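Local structure of SusD superfamily protein (Parabacteroides distasonis, 3OTN) at residues T200-P205 / S211-S216; Q371-G376 / A405-V410. The protein probably binds carbohydrate or another nutrient at the outer membrane. One frame throughout, in Å; residues are numbered along the deposited sequence. Where two conformers were deposited one is given.

Contact 1. Residues T200-P205 / S211-S216; sequences TYAGYP and SYYAES
The ring of Tyr201 overlaps the ring of Tyr212 in an offset stack. The centroids lie 4.2 Å apart and the planes are tilted by 22°. Tyr201 CD1 sits over the centre of the Tyr212 ring, whereas Tyr212 CE1 lies over the Tyr201 ring, displaced toward its rim. The closest atoms are Tyr201 CE1 and Tyr212 CZ, at 3.3 Å. Tyr201 holds its CG anti to the backbone N (chi1 -160°), and this swings its ring over one face of the Tyr212 ring. One water joins the two phenol ends. It donates to Tyr201 OH at 3.0 Å and lies 2.8 Å from Tyr212 OH. The stronger anchor of Tyr201 OH is Asp161 OD1, on helix 156-172. The stack pins the end of helix 187-202 to the start of helix 210-225, the next helix in the chain. Helix pairs of SusD proteins build a TPR-like scaffold, and this helix-loop-helix join is consistent with that. Ala202 fills the other part of the join. Its CB meets Tyr212 CB at 3.7 Å and also forms a CH-pi contact with Tyr213. There the methyl stands 3.6 Å from the Tyr213 ring centroid, only 9° off the ring normal. Tyr213 CG is anti to its carbonyl carbon, which lays one face of the ring across the Ala202 methyl.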
loop_
_atom_site.group_PDB
_atom_site.type_symbol
_atom_site.label_atom_id
_atom_site.label_comp_id
_atom_site.label_asym_id
_atom_site.label_seq_id
_atom_site.Cartn_x
_atom_site.Cartn_y
_atom_site.Cartn_z
ATOM N N THR A 200 -14.021 -1.743 -0.020
ATOM C CA THR A 200 -13.955 -0.418 -0.664
ATOM C C THR A 200 -15.211 -0.129 -1.469
ATOM O O THR A 200 -15.751 0.979 -1.403
ATOM C CB THR A 200 -12.685 -0.284 -1.554
ATOM O OG1 THR A 200 -11.524 -0.610 -0.775
ATOM C CG2 THR A 200 -12.500 1.149 -2.104
ATOM N N TYR A 201 -15.683 -1.128 -2.217
ATOM C CA TYR A 201 -16.933 -1.023 -2.990
ATOM C C TYR A 201 -18.114 -0.644 -2.123
ATOM O O TYR A 201 -18.977 0.121 -2.547
ATOM C CB TYR A 201 -17.206 -2.348 -3.695
ATOM C CG TYR A 201 -18.150 -2.321 -4.873
ATOM C CD1 TYR A 201 -19.512 -2.156 -4.692
ATOM C CD2 TYR A 201 -17.691 -2.529 -6.166
ATOM C CE1 TYR A 201 -20.388 -2.171 -5.755
ATOM C CE2 TYR A 201 -18.575 -2.572 -7.247
ATOM C CZ TYR A 201 -19.921 -2.386 -7.033
ATOM O OH TYR A 201 -20.822 -2.421 -8.060
ATOM N N ALA A 202 -18.141 -1.154 -0.893
ATOM C CA ALA A 202 -19.178 -0.805 0.075
ATOM C C ALA A 202 -19.024 0.620 0.615
ATOM O O ALA A 202 -20.009 1.236 1.017
ATOM C CB ALA A 202 -19.210 -1.797 1.236
ATOM N N GLY A 203 -17.796 1.122 0.637
ATOM C CA GLY A 203 -17.497 2.487 1.065
ATOM C C GLY A 203 -17.552 3.460 -0.091
ATOM O O GLY A 203 -18.133 3.174 -1.144
ATOM N N TYR A 204 -16.925 4.603 0.091
ATOM C CA TYR A 204 -16.930 5.645 -0.945
ATOM C C TYR A 204 -15.843 5.400 -1.996
ATOM O O TYR A 204 -14.772 4.878 -1.661
ATOM C CB TYR A 204 -16.751 7.016 -0.321
ATOM C CG TYR A 204 -17.908 7.499 0.551
ATOM C CD1 TYR A 204 -19.066 8.078 -0.012
ATOM C CD2 TYR A 204 -17.811 7.455 1.947
ATOM C CE1 TYR A 204 -20.096 8.573 0.806
ATOM C CE2 TYR A 204 -18.836 7.921 2.761
ATOM C CZ TYR A 204 -19.967 8.464 2.198
ATOM O OH TYR A 204 -20.933 8.922 3.049
ATOM N N PRO A 205 -16.083 5.828 -3.254
ATOM C CA PRO A 205 -17.275 6.558 -3.732
ATOM C C PRO A 205 -18.527 5.721 -4.061
ATOM O O PRO A 205 -19.621 6.299 -4.168
ATOM C CB PRO A 205 -16.774 7.222 -5.029
ATOM C CG PRO A 205 -15.774 6.255 -5.554
ATOM C CD PRO A 205 -15.070 5.710 -4.323
ATOM N N SER A 211 -24.331 -5.719 1.539
ATOM C CA SER A 211 -23.948 -7.069 1.160
ATOM C C SER A 211 -22.467 -7.137 0.756
ATOM O O SER A 211 -21.835 -8.192 0.935
ATOM C CB SER A 211 -24.830 -7.621 0.031
ATOM O OG SER A 211 -24.779 -6.770 -1.084
ATOM N N TYR A 212 -21.918 -6.018 0.268
ATOM C CA TYR A 212 -20.506 -5.968 -0.093
ATOM C C TYR A 212 -19.601 -6.123 1.124
ATOM O O TYR A 212 -18.528 -6.745 1.025
ATOM C CB TYR A 212 -20.172 -4.713 -0.914
ATOM C CG TYR A 212 -20.776 -4.778 -2.302
ATOM C CD1 TYR A 212 -20.103 -5.432 -3.323
ATOM C CD2 TYR A 212 -22.020 -4.228 -2.586
ATOM C CE1 TYR A 212 -20.631 -5.524 -4.596
ATOM C CE2 TYR A 212 -22.572 -4.327 -3.862
ATOM C CZ TYR A 212 -21.863 -4.970 -4.863
ATOM O OH TYR A 212 -22.368 -5.055 -6.127
ATOM N N TYR A 213 -20.026 -5.611 2.271
ATOM C CA TYR A 213 -19.286 -5.902 3.516
ATOM C C TYR A 213 -19.271 -7.408 3.812
ATOM O O TYR A 213 -18.254 -7.943 4.214
ATOM C CB TYR A 213 -19.883 -5.193 4.732
ATOM C CG TYR A 213 -19.775 -3.697 4.718
ATOM C CD1 TYR A 213 -18.540 -3.070 4.781
ATOM C CD2 TYR A 213 -20.923 -2.905 4.713
ATOM C CE1 TYR A 213 -18.443 -1.664 4.836
ATOM C CE2 TYR A 213 -20.847 -1.515 4.742
ATOM C CZ TYR A 213 -19.608 -0.905 4.794
ATOM O OH TYR A 213 -19.507 0.466 4.812
ATOM N N ALA A 214 -20.416 -8.078 3.635
ATOM C CA ALA A 214 -20.481 -9.519 3.895
ATOM C C ALA A 214 -19.616 -10.286 2.879
ATOM O O ALA A 214 -18.942 -11.248 3.256
ATOM C CB ALA A 214 -21.905 -10.012 3.868
ATOM N N GLU A 215 -19.616 -9.873 1.607
ATOM C CA GLU A 215 -18.749 -10.531 0.614
ATOM C C GLU A 215 -17.271 -10.362 0.989
ATOM O O GLU A 215 -16.472 -11.288 0.810
ATOM C CB GLU A 215 -19.016 -10.012 -0.795
ATOM C CG GLU A 215 -20.375 -10.409 -1.340
ATOM C CD GLU A 215 -20.572 -11.912 -1.406
ATOM O OE1 GLU A 215 -19.686 -12.599 -1.967
ATOM O OE2 GLU A 215 -21.622 -12.400 -0.923
ATOM N N SER A 216 -16.911 -9.179 1.508
ATOM C CA SER A 216 -15.527 -8.900 1.977
ATOM C C SER A 216 -15.133 -9.835 3.105
ATOM O O SER A 216 -14.104 -10.526 3.018
ATOM C CB SER A 216 -15.366 -7.440 2.462
ATOM O OG SER A 216 -14.050 -7.173 2.969
HETATM O O HOH W 1 -23.697 -3.018 -7.588
#

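Contact 2. Residues Q371-G376 / A405-V410; sequences QVNADG and AFLEEV
Gln371 NE2 is gripped by two acceptors, the carboxylate of Asp375 and the backbone O of Thr377. The bond to Asp375 OD2 is 2.9 Å long and almost straight, at 177°. The acceptor lies in the amide plane of Gln371 and uses its anti lone pair. On the other end of the amide, OE1 accepts from Ser382 OG and Asn379 N, so the group is probably fixed against flipping. These bonds tie down the last turn of helix 360-375, from which the next two residues reach helix 403-418. Val372 does so with both methyls. Val372 CG1 sits in the crowded position between the backbone N and the carbonyl carbon (chi1 74°), and it meets Leu407 CD1 at 3.8 Å. Val372 CG2 comes obliquely to the Phe406 ring, 4.3 Å from Phe406 CD2. Beside Val372, the side chain of Asn373 crosses that of Leu407 at about a right angle. Asn373 ND2 touches Leu407 CD1 at 3.7 Å, and Asn373 OD1 touches Leu407 CD2 at 3.8 Å. These are packing contacts; ND2 gives its hydrogen bond to Glu369 O, one turn back. With an alanine here, Glu369 O would probably lose this donor and both Leu407 methyls would lose the amide they pack on. This is plain helix-helix packing within the RagB/SusD family region. The two helix segments run nearly antiparallel, with axes 10.3 Å apart. Helix 380-392 follows in sequence between them and packs on Phe406 and Val410, while helix 210-225 touches Asn373 and Ala374 through Tyr213.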
loop_
_atom_site.group_PDB
_atom_site.type_symbol
_atom_site.label_atom_id
_atom_site.label_comp_id
_atom_site.label_asym_id
_atom_site.label_seq_id
_atom_site.Cartn_x
_atom_site.Cartn_y
_atom_site.Cartn_z
ATOM N N GLN A 371 -16.990 -7.181 9.113
ATOM C CA GLN A 371 -17.892 -7.968 9.957
ATOM C C GLN A 371 -18.790 -7.052 10.778
ATOM O O GLN A 371 -20.020 -7.244 10.800
ATOM C CB GLN A 371 -17.113 -8.942 10.872
ATOM C CG GLN A 371 -17.986 -9.882 11.671
ATOM C CD GLN A 371 -18.405 -9.297 13.024
ATOM O OE1 GLN A 371 -17.567 -8.798 13.765
ATOM N NE2 GLN A 371 -19.691 -9.371 13.344
ATOM N N VAL A 372 -18.195 -6.058 11.440
ATOM C CA VAL A 372 -18.998 -5.147 12.244
ATOM C C VAL A 372 -19.965 -4.308 11.383
ATOM O O VAL A 372 -21.076 -4.015 11.810
ATOM C CB VAL A 372 -18.169 -4.243 13.193
ATOM C CG1 VAL A 372 -17.437 -3.145 12.436
ATOM C CG2 VAL A 372 -19.098 -3.649 14.240
ATOM N N ASN A 373 -19.541 -3.942 10.185
ATOM C CA ASN A 373 -20.383 -3.196 9.261
ATOM C C ASN A 373 -21.524 -4.055 8.706
ATOM O O ASN A 373 -22.647 -3.596 8.618
ATOM C CB ASN A 373 -19.531 -2.602 8.107
ATOM C CG ASN A 373 -18.957 -1.218 8.433
ATOM O OD1 ASN A 373 -19.701 -0.261 8.583
ATOM N ND2 ASN A 373 -17.635 -1.108 8.487
ATOM N N ALA A 374 -21.240 -5.300 8.329
ATOM C CA ALA A 374 -22.306 -6.212 7.867
ATOM C C ALA A 374 -23.281 -6.520 8.995
ATOM O O ALA A 374 -24.487 -6.288 8.859
ATOM C CB ALA A 374 -21.724 -7.499 7.303
ATOM N N ASP A 375 -22.760 -7.041 10.104
ATOM C CA ASP A 375 -23.593 -7.555 11.191
ATOM C C ASP A 375 -24.098 -6.499 12.184
ATOM O O ASP A 375 -24.956 -6.800 13.008
ATOM C CB ASP A 375 -22.850 -8.658 11.969
ATOM C CG ASP A 375 -22.492 -9.863 11.101
ATOM O OD1 ASP A 375 -23.180 -10.102 10.089
ATOM O OD2 ASP A 375 -21.511 -10.574 11.428
ATOM N N GLY A 376 -23.540 -5.294 12.157
ATOM C CA GLY A 376 -23.927 -4.237 13.092
ATOM C C GLY A 376 -23.429 -4.431 14.516
ATOM O O GLY A 376 -23.746 -3.634 15.383
ATOM N N ALA A 405 -18.368 2.476 18.497
ATOM C CA ALA A 405 -17.108 2.556 19.239
ATOM C C ALA A 405 -16.149 1.440 18.798
ATOM O O ALA A 405 -14.941 1.678 18.712
ATOM C CB ALA A 405 -17.312 2.482 20.752
ATOM N N PHE A 406 -16.680 0.233 18.556
ATOM C CA PHE A 406 -15.845 -0.872 18.054
ATOM C C PHE A 406 -15.285 -0.602 16.660
ATOM O O PHE A 406 -14.112 -0.858 16.413
ATOM C CB PHE A 406 -16.560 -2.221 18.083
ATOM C CG PHE A 406 -15.648 -3.373 17.809
ATOM C CD1 PHE A 406 -14.954 -3.979 18.841
ATOM C CD2 PHE A 406 -15.481 -3.857 16.513
ATOM C CE1 PHE A 406 -14.111 -5.036 18.591
ATOM C CE2 PHE A 406 -14.617 -4.891 16.258
ATOM C CZ PHE A 406 -13.933 -5.476 17.291
ATOM N N LEU A 407 -16.104 -0.097 15.745
ATOM C CA LEU A 407 -15.603 0.281 14.429
ATOM C C LEU A 407 -14.485 1.329 14.519
ATOM O O LEU A 407 -13.474 1.238 13.809
ATOM C CB LEU A 407 -16.744 0.770 13.551
ATOM C CG LEU A 407 -16.450 1.167 12.108
ATOM C CD1 LEU A 407 -15.661 0.091 11.378
ATOM C CD2 LEU A 407 -17.756 1.477 11.395
ATOM N N GLU A 408 -14.639 2.310 15.409
ATOM C CA GLU A 408 -13.619 3.337 15.535
ATOM C C GLU A 408 -12.318 2.787 16.150
ATOM O O GLU A 408 -11.219 3.271 15.819
ATOM C CB GLU A 408 -14.170 4.555 16.290
ATOM C CG GLU A 408 -15.251 5.255 15.476
ATOM C CD GLU A 408 -15.715 6.585 16.033
ATOM O OE1 GLU A 408 -15.134 7.072 17.017
ATOM O OE2 GLU A 408 -16.665 7.149 15.440
ATOM N N GLU A 409 -12.428 1.797 17.031
ATOM C CA GLU A 409 -11.233 1.116 17.580
ATOM C C GLU A 409 -10.500 0.314 16.506
ATOM O O GLU A 409 -9.271 0.305 16.505
ATOM C CB GLU A 409 -11.596 0.210 18.753
ATOM C CG GLU A 409 -10.437 -0.629 19.310
ATOM C CD GLU A 409 -9.292 0.211 19.861
ATOM O OE1 GLU A 409 -9.491 1.389 20.234
ATOM O OE2 GLU A 409 -8.188 -0.339 19.954
ATOM N N VAL A 410 -11.241 -0.342 15.601
ATOM C CA VAL A 410 -10.627 -1.048 14.432
ATOM C C VAL A 410 -9.884 -0.034 13.557
ATOM O O VAL A 410 -8.723 -0.221 13.212
ATOM C CB VAL A 410 -11.694 -1.790 13.603
ATOM C CG1 VAL A 410 -11.118 -2.321 12.292
ATOM C CG2 VAL A 410 -12.347 -2.914 14.441
#

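Overall arrangement
Contact 1 comes first along the chain and closes before contact 2 opens. Their centres are 13 Å apart, on the same side of the chain's centre. They share no helix: contact 1 joins helices 187-202 and 210-225, and contact 2 joins helices 360-375 and 403-418. The bridge is packing between helix 210-225 and helix 360-375. Tyr213 CD1 lies 3.5 Å from Asn373 CB, and Ala374 CB lies 3.9 Å from Ala214 N. Each of Tyr213 and Asn373 therefore serves both its own contact and this junction. In this way helix 210-225 joins the earlier helical part of the chain to the RagB/SusD part.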